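Local coordinates for protein TetR family transcriptional regulator (Chloroflexus aurantiacus, PDB 3NRG) that probably acts as a DNA-binding transcriptional regulator of the TetR family, pairing an N-terminal helix-turn-helix domain with an all-helical C-terminal domain, at residues P3-F7 against Y51-A55; Y61-I65 against I111-A115; L91-D96 against I203-I207; A160-L164 against L210-M214. All blocks are in the same frame, centred on the assembly; numbering follows the deposited sequence. Where two conformers were deposited one is given.

Interaction 1: residues P3-F7 against Y51-A55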
# COMPACT_ATOMS: atom_id res chain seq x y z
N PRO A 3 9.37 -19.02 3.89
CA PRO A 3 9.03 -19.49 5.25
C PRO A 3 9.06 -21.01 5.33
O PRO A 3 8.79 -21.67 4.32
CB PRO A 3 7.61 -18.95 5.48
CG PRO A 3 7.42 -17.89 4.46
CD PRO A 3 8.23 -18.31 3.27
N THR A 4 9.42 -21.57 6.50
CA THR A 4 9.53 -23.03 6.66
C THR A 4 8.19 -23.72 6.48
O THR A 4 7.13 -23.10 6.64
CB THR A 4 10.17 -23.39 8.02
OG1 THR A 4 9.21 -23.21 9.06
CG2 THR A 4 11.44 -22.58 8.31
N GLU A 5 8.23 -25.04 6.19
CA GLU A 5 7.03 -25.85 6.06
C GLU A 5 6.34 -26.02 7.42
O GLU A 5 5.14 -26.25 7.47
CB GLU A 5 7.37 -27.21 5.43
CG GLU A 5 6.56 -27.51 4.18
CD GLU A 5 6.74 -26.53 3.04
OE1 GLU A 5 7.80 -26.58 2.38
OE2 GLU A 5 5.83 -25.70 2.82
N THR A 6 7.10 -25.83 8.53
CA THR A 6 6.58 -25.88 9.89
C THR A 6 5.58 -24.73 10.10
O THR A 6 4.53 -24.93 10.70
CB THR A 6 7.73 -25.84 10.92
OG1 THR A 6 8.74 -26.78 10.54
CG2 THR A 6 7.26 -26.12 12.34
N PHE A 7 5.91 -23.53 9.56
CA PHE A 7 5.04 -22.35 9.61
C PHE A 7 3.77 -22.60 8.82
O PHE A 7 2.68 -22.29 9.31
CB PHE A 7 5.78 -21.11 9.07
CG PHE A 7 4.90 -19.89 8.86
CD1 PHE A 7 4.48 -19.11 9.94
CD2 PHE A 7 4.52 -19.50 7.58
CE1 PHE A 7 3.65 -18.00 9.74
CE2 PHE A 7 3.69 -18.39 7.38
CZ PHE A 7 3.27 -17.64 8.46
N TYR A 51 12.55 -18.91 14.84
CA TYR A 51 13.44 -19.47 13.83
C TYR A 51 13.00 -20.85 13.31
O TYR A 51 13.58 -21.35 12.34
CB TYR A 51 14.89 -19.48 14.34
CG TYR A 51 15.34 -18.10 14.77
CD1 TYR A 51 15.73 -17.14 13.83
CD2 TYR A 51 15.33 -17.73 16.11
CE1 TYR A 51 16.12 -15.87 14.22
CE2 TYR A 51 15.73 -16.45 16.52
CZ TYR A 51 16.12 -15.52 15.56
OH TYR A 51 16.52 -14.27 15.95
N GLN A 52 11.93 -21.41 13.90
CA GLN A 52 11.32 -22.65 13.42
C GLN A 52 10.29 -22.34 12.33
O GLN A 52 9.83 -23.25 11.64
CB GLN A 52 10.67 -23.41 14.58
CG GLN A 52 11.67 -24.07 15.51
CD GLN A 52 10.99 -24.88 16.59
OE1 GLN A 52 10.08 -25.67 16.34
NE2 GLN A 52 11.47 -24.73 17.82
N TYR A 53 9.94 -21.04 12.17
CA TYR A 53 8.96 -20.58 11.18
C TYR A 53 9.63 -19.77 10.06
O TYR A 53 9.20 -19.85 8.91
CB TYR A 53 7.85 -19.77 11.85
CG TYR A 53 7.24 -20.46 13.05
CD1 TYR A 53 6.58 -21.68 12.92
CD2 TYR A 53 7.30 -19.89 14.32
CE1 TYR A 53 6.04 -22.33 14.03
CE2 TYR A 53 6.75 -20.52 15.43
CZ TYR A 53 6.11 -21.74 15.28
OH TYR A 53 5.56 -22.37 16.37
N PHE A 54 10.67 -18.99 10.41
CA PHE A 54 11.42 -18.18 9.45
C PHE A 54 12.92 -18.30 9.74
O PHE A 54 13.33 -18.18 10.90
CB PHE A 54 10.98 -16.69 9.52
CG PHE A 54 9.50 -16.47 9.33
CD1 PHE A 54 8.95 -16.34 8.06
CD2 PHE A 54 8.64 -16.40 10.43
CE1 PHE A 54 7.58 -16.14 7.89
CE2 PHE A 54 7.27 -16.20 10.25
CZ PHE A 54 6.75 -16.07 8.98
N ALA A 55 13.74 -18.57 8.71
CA ALA A 55 15.20 -18.72 8.88
C ALA A 55 15.83 -17.49 9.56
O ALA A 55 16.70 -17.65 10.42
CB ALA A 55 15.86 -18.99 7.53
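Two hydrogen bonds tie the N-terminal residues to the loop that follows helix 36-43, and both start from Thr4. Its backbone Thr4 N donates to Tyr53 O at 3.0 Å with a nearly straight N-H...O angle of 157°, and its hydroxyl Thr4 OG1 donates to Gln52 O at 2.7 Å. The same hydroxyl serves the N-terminus of helix 5-8: Thr4 occupies the N-cap position, and with chi1 in the p well its OG1 accepts a weak bond of 3.4 Å from Phe7 N. One side chain therefore caps a helix and holds the loop at once. Thr6 CB makes a close van der Waals approach of 3.4 Å to Gln52 O, the carbonyl that accepts from Thr4 OG1. Residues 51-54 fall in the predicted helix-turn-helix segment of the TetR-type DNA-binding domain, so the short first helix is fastened to the end of that motif, where the chain runs on towards helix 57-78. Apolar contacts flank the polar pair: Pro3 CB rests 3.7 Å from Phe54 CE1, and Phe7 CB meets Tyr53 CB at 3.7 Å. The rings of Phe7 and Phe54 meet obliquely, centroids 4.8 Å apart and planes at 47°, with Phe54 CZ over one face of the Phe7 ring. Phe7 also packs on Leu18 and Ile19 of helix 12-28 and sets its ring edge-to-face with Tyr63, while Phe54 reaches Leu22 and Cys60.

Interaction 2: residues Y61-I65 against I111-A115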
# COMPACT_ATOMS: atom_id res chain seq x y z
N TYR A 61 10.22 -10.58 6.72
CA TYR A 61 9.89 -9.31 6.09
C TYR A 61 9.49 -9.48 4.62
O TYR A 61 8.54 -8.84 4.16
CB TYR A 61 11.07 -8.32 6.21
CG TYR A 61 10.76 -6.95 5.65
CD1 TYR A 61 9.97 -6.05 6.35
CD2 TYR A 61 11.26 -6.56 4.41
CE1 TYR A 61 9.67 -4.79 5.83
CE2 TYR A 61 10.98 -5.30 3.88
CZ TYR A 61 10.18 -4.42 4.59
OH TYR A 61 9.89 -3.18 4.08
N LEU A 62 10.21 -10.35 3.88
CA LEU A 62 9.92 -10.65 2.47
C LEU A 62 8.54 -11.28 2.33
O LEU A 62 7.81 -10.95 1.38
CB LEU A 62 10.99 -11.59 1.88
CG LEU A 62 12.06 -10.93 1.02
CD1 LEU A 62 13.05 -10.13 1.87
CD2 LEU A 62 12.82 -11.96 0.22
N TYR A 63 8.17 -12.19 3.26
CA TYR A 63 6.86 -12.85 3.27
C TYR A 63 5.74 -11.81 3.45
O TYR A 63 4.72 -11.88 2.75
CB TYR A 63 6.82 -13.92 4.39
CG TYR A 63 5.43 -14.47 4.67
CD1 TYR A 63 4.84 -15.40 3.82
CD2 TYR A 63 4.73 -14.10 5.82
CE1 TYR A 63 3.57 -15.91 4.08
CE2 TYR A 63 3.46 -14.61 6.09
CZ TYR A 63 2.89 -15.52 5.22
OH TYR A 63 1.64 -16.03 5.48
N LEU A 64 5.93 -10.85 4.36
CA LEU A 64 4.95 -9.80 4.63
C LEU A 64 4.81 -8.82 3.45
O LEU A 64 3.70 -8.37 3.16
CB LEU A 64 5.32 -9.04 5.92
CG LEU A 64 5.32 -9.86 7.21
CD1 LEU A 64 5.91 -9.09 8.32
CD2 LEU A 64 3.92 -10.33 7.59
N ILE A 65 5.94 -8.51 2.76
CA ILE A 65 5.94 -7.64 1.57
C ILE A 65 5.20 -8.33 0.40
O ILE A 65 4.37 -7.70 -0.26
CB ILE A 65 7.40 -7.19 1.20
CG1 ILE A 65 7.93 -6.11 2.19
CG2 ILE A 65 7.52 -6.73 -0.27
CD1 ILE A 65 7.21 -4.71 2.12
N ILE A 111 3.52 -1.31 6.12
CA ILE A 111 4.78 -2.03 5.89
C ILE A 111 5.32 -1.71 4.46
O ILE A 111 6.50 -1.41 4.30
CB ILE A 111 4.61 -3.57 6.13
CG1 ILE A 111 4.29 -3.85 7.62
CG2 ILE A 111 5.85 -4.35 5.67
CD1 ILE A 111 3.65 -5.22 7.90
N ALA A 112 4.42 -1.72 3.46
CA ALA A 112 4.78 -1.39 2.07
C ALA A 112 5.16 0.09 1.93
O ALA A 112 6.05 0.42 1.13
CB ALA A 112 3.61 -1.73 1.14
N TYR A 113 4.51 0.98 2.71
CA TYR A 113 4.78 2.42 2.71
C TYR A 113 6.16 2.72 3.29
O TYR A 113 6.88 3.55 2.73
CB TYR A 113 3.69 3.17 3.49
CG TYR A 113 3.92 4.67 3.59
CD1 TYR A 113 3.61 5.51 2.53
CD2 TYR A 113 4.36 5.25 4.78
CE1 TYR A 113 3.81 6.89 2.62
CE2 TYR A 113 4.56 6.63 4.88
CZ TYR A 113 4.28 7.45 3.80
OH TYR A 113 4.46 8.80 3.91
N LYS A 114 6.54 2.04 4.41
CA LYS A 114 7.84 2.24 5.05
C LYS A 114 8.99 1.78 4.14
O LYS A 114 10.07 2.36 4.19
CB LYS A 114 7.91 1.54 6.41
CG LYS A 114 7.23 2.30 7.54
CD LYS A 114 7.53 1.67 8.90
CE LYS A 114 7.08 2.54 10.05
NZ LYS A 114 7.52 2.00 11.35
N ALA A 115 8.74 0.75 3.29
CA ALA A 115 9.75 0.21 2.35
C ALA A 115 10.23 1.27 1.34
O ALA A 115 11.33 1.14 0.80
CB ALA A 115 9.18 -0.99 1.62
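Ile111 is at the centre of this contact: its CA-to-CB bond points at helix 57-78, and its side chain meets Tyr61, Leu64 and Ile65. With chi1 m and chi2 t, its two arms take different partners. Ile111 CG2 lies 3.8 Å from Tyr61 CE1 and 3.8 Å from Ile65 CD1, whereas Ile111 CD1 extends to Leu64 CD1 at 4.5 Å. Tyr61 starts sideways, but its t rotamer swings the ring across to the other segment, so that Tyr61 OH comes within 3.4 Å of Ala115 CB. Ile65 likewise leaves its helix sideways; chi1 and chi2 both m bring its CD1 down 4.1 Å from Ala112 CA and 4.2 Å from Ala115 CB. The small alanines let the backbone of 111-115 come close, with the CA atoms of Ile65 and Ala112 6.4 Å apart. Helix 57-78 starts in the DNA-binding region and runs on to the C-terminal domain, as the fourth helix of TetR proteins does, and helix 106-114 belongs to that second domain, so the contact lies at the junction of the two. Helix 12-28 closes one flank, with Phe26 touching both Leu64 and Ile111 and Leu23 touching Ile111. Elsewhere around the site, Tyr61 sets its ring edge-to-face with Tyr31, Ile65 packs on Thr126, and Ala115 on Ile130.

Interaction 3: residues L91-D96 against I203-I207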
# COMPACT_ATOMS: atom_id res chain seq x y z
N LEU A 91 -8.15 7.74 -13.23
CA LEU A 91 -7.26 8.10 -12.12
C LEU A 91 -8.03 8.26 -10.81
O LEU A 91 -7.52 7.87 -9.76
CB LEU A 91 -6.46 9.37 -12.44
CG LEU A 91 -5.27 9.20 -13.41
CD1 LEU A 91 -4.71 10.53 -13.81
CD2 LEU A 91 -4.17 8.34 -12.80
N ARG A 92 -9.27 8.79 -10.87
CA ARG A 92 -10.14 8.92 -9.70
C ARG A 92 -10.51 7.53 -9.16
O ARG A 92 -10.50 7.32 -7.95
CB ARG A 92 -11.41 9.74 -10.05
CG ARG A 92 -12.27 10.12 -8.84
CD ARG A 92 -13.36 9.10 -8.56
NE ARG A 92 -13.96 9.28 -7.24
CZ ARG A 92 -15.07 9.98 -7.01
NH1 ARG A 92 -15.71 10.57 -8.01
NH2 ARG A 92 -15.54 10.09 -5.78
N TRP A 93 -10.82 6.58 -10.07
CA TRP A 93 -11.12 5.20 -9.72
C TRP A 93 -9.89 4.53 -9.08
O TRP A 93 -10.02 3.90 -8.03
CB TRP A 93 -11.59 4.42 -10.96
CG TRP A 93 -11.86 2.96 -10.70
CD1 TRP A 93 -13.05 2.40 -10.33
CD2 TRP A 93 -10.92 1.87 -10.82
NE1 TRP A 93 -12.91 1.04 -10.19
CE2 TRP A 93 -11.61 0.69 -10.48
CE3 TRP A 93 -9.56 1.79 -11.17
CZ2 TRP A 93 -10.99 -0.57 -10.47
CZ3 TRP A 93 -8.95 0.55 -11.17
CH2 TRP A 93 -9.65 -0.61 -10.82
N LEU A 94 -8.70 4.70 -9.70
CA LEU A 94 -7.45 4.12 -9.21
C LEU A 94 -7.02 4.72 -7.86
O LEU A 94 -6.47 4.00 -7.01
CB LEU A 94 -6.34 4.30 -10.26
CG LEU A 94 -5.04 3.52 -10.02
CD1 LEU A 94 -5.26 1.99 -10.15
CD2 LEU A 94 -3.95 3.99 -10.98
N LEU A 95 -7.27 6.02 -7.66
CA LEU A 95 -6.97 6.71 -6.40
C LEU A 95 -7.89 6.18 -5.29
O LEU A 95 -7.42 5.90 -4.18
CB LEU A 95 -7.15 8.23 -6.57
CG LEU A 95 -6.68 9.14 -5.42
CD1 LEU A 95 -5.26 8.82 -5.00
CD2 LEU A 95 -6.79 10.60 -5.82
N ASP A 96 -9.18 5.96 -5.62
CA ASP A 96 -10.18 5.42 -4.70
C ASP A 96 -9.82 3.99 -4.27
O ASP A 96 -9.90 3.67 -3.09
CB ASP A 96 -11.56 5.45 -5.36
CG ASP A 96 -12.67 5.95 -4.46
OD1 ASP A 96 -12.96 5.28 -3.44
OD2 ASP A 96 -13.31 6.97 -4.82
N ILE A 203 -10.94 13.58 -2.73
CA ILE A 203 -10.47 12.78 -3.87
C ILE A 203 -10.86 13.45 -5.19
O ILE A 203 -10.01 13.59 -6.08
CB ILE A 203 -10.98 11.31 -3.77
CG1 ILE A 203 -10.32 10.59 -2.56
CG2 ILE A 203 -10.73 10.53 -5.08
CD1 ILE A 203 -11.09 9.38 -2.05
N GLU A 204 -12.12 13.96 -5.29
CA GLU A 204 -12.60 14.68 -6.48
C GLU A 204 -11.85 16.01 -6.66
O GLU A 204 -11.44 16.32 -7.78
CB GLU A 204 -14.12 14.92 -6.40
CG GLU A 204 -14.95 13.66 -6.53
CD GLU A 204 -16.45 13.85 -6.38
OE1 GLU A 204 -16.90 14.98 -6.08
OE2 GLU A 204 -17.19 12.85 -6.55
N GLN A 205 -11.63 16.76 -5.56
CA GLN A 205 -10.87 18.02 -5.56
C GLN A 205 -9.44 17.79 -6.08
O GLN A 205 -8.96 18.56 -6.91
CB GLN A 205 -10.83 18.63 -4.15
CG GLN A 205 -11.97 19.59 -3.86
CD GLN A 205 -11.63 21.03 -4.19
OE1 GLN A 205 -10.51 21.37 -4.58
NE2 GLN A 205 -12.58 21.92 -3.98
N VAL A 206 -8.78 16.70 -5.61
CA VAL A 206 -7.42 16.33 -6.03
C VAL A 206 -7.35 16.07 -7.54
O VAL A 206 -6.48 16.62 -8.21
CB VAL A 206 -6.87 15.13 -5.21
CG1 VAL A 206 -5.69 14.47 -5.90
CG2 VAL A 206 -6.50 15.55 -3.80
N ILE A 207 -8.30 15.28 -8.06
CA ILE A 207 -8.38 14.97 -9.50
C ILE A 207 -8.65 16.24 -10.33
O ILE A 207 -8.02 16.43 -11.37
CB ILE A 207 -9.40 13.82 -9.78
CG1 ILE A 207 -8.98 12.49 -9.05
CG2 ILE A 207 -9.61 13.59 -11.28
CD1 ILE A 207 -7.57 11.88 -9.46
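Segments 91-96 of helix 87-104 and 203-207 of helix 196-214 run at 136° between their N-to-C directions, roughly antiparallel but clearly splayed, with their axes 10.1 Å apart at closest approach. The CA atoms of Arg92 and Ile207 come nearest, at 6.3 Å. Leu95, with chi1 t and chi2 p, sends its CD2 among three side chains: 4.0 Å from Ile203 CG2, 4.0 Å from Val206 CG1 and 3.9 Å from Ile207 CD1. Leu91 CB adds a contact of 4.1 Å to Ile207 CD1, and Arg92 CB lies 3.8 Å from Ile207 CG1. At the polar edge Arg92 NH1 forms a salt bridge with Glu204 OE2 at 3.1 Å, and Arg92 NH2 adds a weak bond of 3.3 Å to the same Glu204 OE2. One turn on, Asp96 OD2 forms a second, longer salt bridge with Arg92 NE at 3.4 Å, its hydrogen bond weak. Behind the leucines, Phe168 of helix 157-179 packs on Leu91 and Leu95. Within this C-terminal, all-helical domain the crossing thus combines a buried aliphatic seam with a charged border: in the Arg92, Asp96, Glu204 salt-bridge network one guanidinium is shared by two carboxylates, its charge balanced both within its own helix and across the interface.

Interaction 4: residues A160-L164 against L210-M214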
# COMPACT_ATOMS: atom_id res chain seq x y z
N ALA A 160 5.04 15.04 -14.71
CA ALA A 160 3.63 14.76 -14.44
C ALA A 160 3.47 13.44 -13.65
O ALA A 160 2.63 13.37 -12.76
CB ALA A 160 2.85 14.68 -15.75
N ALA A 161 4.32 12.42 -13.97
CA ALA A 161 4.31 11.13 -13.26
C ALA A 161 4.77 11.32 -11.82
O ALA A 161 4.21 10.69 -10.92
CB ALA A 161 5.22 10.15 -13.97
N PHE A 162 5.76 12.21 -11.59
CA PHE A 162 6.24 12.53 -10.25
C PHE A 162 5.11 13.11 -9.39
O PHE A 162 4.92 12.67 -8.26
CB PHE A 162 7.44 13.51 -10.31
CG PHE A 162 7.67 14.28 -9.04
CD1 PHE A 162 8.27 13.68 -7.93
CD2 PHE A 162 7.25 15.60 -8.91
CE1 PHE A 162 8.44 14.38 -6.74
CE2 PHE A 162 7.42 16.30 -7.72
CZ PHE A 162 8.01 15.68 -6.64
N VAL A 163 4.37 14.09 -9.93
CA VAL A 163 3.24 14.75 -9.24
C VAL A 163 2.13 13.73 -8.92
O VAL A 163 1.63 13.72 -7.80
CB VAL A 163 2.70 15.98 -10.05
CG1 VAL A 163 1.49 16.60 -9.36
CG2 VAL A 163 3.80 17.02 -10.25
N LEU A 164 1.77 12.87 -9.88
CA LEU A 164 0.75 11.84 -9.68
C LEU A 164 1.19 10.82 -8.61
O LEU A 164 0.43 10.53 -7.68
CB LEU A 164 0.43 11.11 -10.99
CG LEU A 164 -0.30 11.93 -12.07
CD1 LEU A 164 -0.19 11.27 -13.42
CD2 LEU A 164 -1.76 12.14 -11.72
N LEU A 210 -5.38 18.18 -10.74
CA LEU A 210 -4.51 17.49 -11.70
C LEU A 210 -5.06 17.58 -13.13
O LEU A 210 -4.28 17.73 -14.08
CB LEU A 210 -4.32 16.02 -11.29
CG LEU A 210 -3.66 15.77 -9.91
CD1 LEU A 210 -3.85 14.34 -9.48
CD2 LEU A 210 -2.19 16.14 -9.92
N GLU A 211 -6.40 17.53 -13.28
CA GLU A 211 -7.07 17.63 -14.58
C GLU A 211 -6.85 19.01 -15.21
O GLU A 211 -6.41 19.09 -16.35
CB GLU A 211 -8.57 17.31 -14.44
CG GLU A 211 -9.30 17.22 -15.77
CD GLU A 211 -10.79 16.97 -15.66
OE1 GLU A 211 -11.39 17.40 -14.65
OE2 GLU A 211 -11.36 16.39 -16.61
N ARG A 212 -7.13 20.09 -14.44
CA ARG A 212 -6.94 21.47 -14.94
C ARG A 212 -5.47 21.74 -15.26
O ARG A 212 -5.16 22.46 -16.22
CB ARG A 212 -7.46 22.50 -13.93
CG ARG A 212 -8.98 22.51 -13.78
CD ARG A 212 -9.44 23.71 -12.97
NE ARG A 212 -8.93 23.70 -11.59
CZ ARG A 212 -9.60 23.22 -10.55
NH1 ARG A 212 -10.83 22.74 -10.70
NH2 ARG A 212 -9.05 23.24 -9.34
N GLY A 213 -4.57 21.16 -14.47
CA GLY A 213 -3.14 21.36 -14.63
C GLY A 213 -2.52 20.62 -15.80
O GLY A 213 -1.50 21.06 -16.34
N MSE A 214 -3.12 19.48 -16.21
CA MSE A 214 -2.53 18.62 -17.26
C MSE A 214 -3.33 18.56 -18.57
O MSE A 214 -2.72 18.37 -19.63
CB MSE A 214 -2.27 17.21 -16.74
CG MSE A 214 -1.31 17.17 -15.59
SE MSE A 214 -1.05 15.39 -14.93
CE MSE A 214 -0.09 15.84 -13.31
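The selenomethionine Met214 is the main bump. Extended through chi2 and chi3, both t, it pushes its methyl into a hollow on helix 157-179 lined by Ala160, Val163 and Leu164. Met214 CE lies 3.7 Å from Ala160 O, 4.0 Å from Ala160 CB, 4.3 Å from Val163 CB and 4.1 Å from Leu164 CG. Ala160, with just a methyl group, forms the shallow side of this hollow, so the tip of Met214 can reach its backbone carbonyl. One helical turn back, Leu210 plays a second part: its forked end meets two neighbours, Leu210 CD2 lying 3.8 Å from Val163 CG1 and Leu210 CD1 3.8 Å from Leu164 CD2. The end of the Leu164 side chain thus sits by both Leu210 and Met214. The two segments run almost exactly antiparallel, at 172°, which pairs Ala160 with Met214 and Leu164 with Leu210, CA atoms 7.8 and 8.0 Å apart. Their axes stay 12.2 Å apart, a wide spacing bridged by long side chains rather than by close backbones, and the side chains that meet are all apolar. In the C-terminal domain the contact joins the end of helix 196-214 to the early part of helix 157-179. Helix 124-147 lies against the latter, with Val142 on Ala160 and Leu164, while helix 87-104 brings Leu91 to Leu164 and Phe88 to Met214.

The four contacts step through the fold from the DNA-binding end to the far end of the C-terminal domain. Along the chain interaction 1 closes before the others open, while the segments of 2 and 3 cross. Interactions 1 and 2, centres about 18 Å apart, touch through Tyr63 of helix 57-78, whose CD1 lies 3.6 Å from Pro3 CG. Interaction 3 lies about 25 Å from interaction 2, centre to centre, without touching it. Interactions 3 and 4, centres about 12 Å apart, meet where Leu91 CD1 packs 4.0 Å from Leu164 CD2; their segments cross in sequence, and together they pack helices 87-104, 157-179 and 196-214 against one another. Interactions 1 and 4 have centres about 45 Å apart, and helix 57-78 connects the two domains.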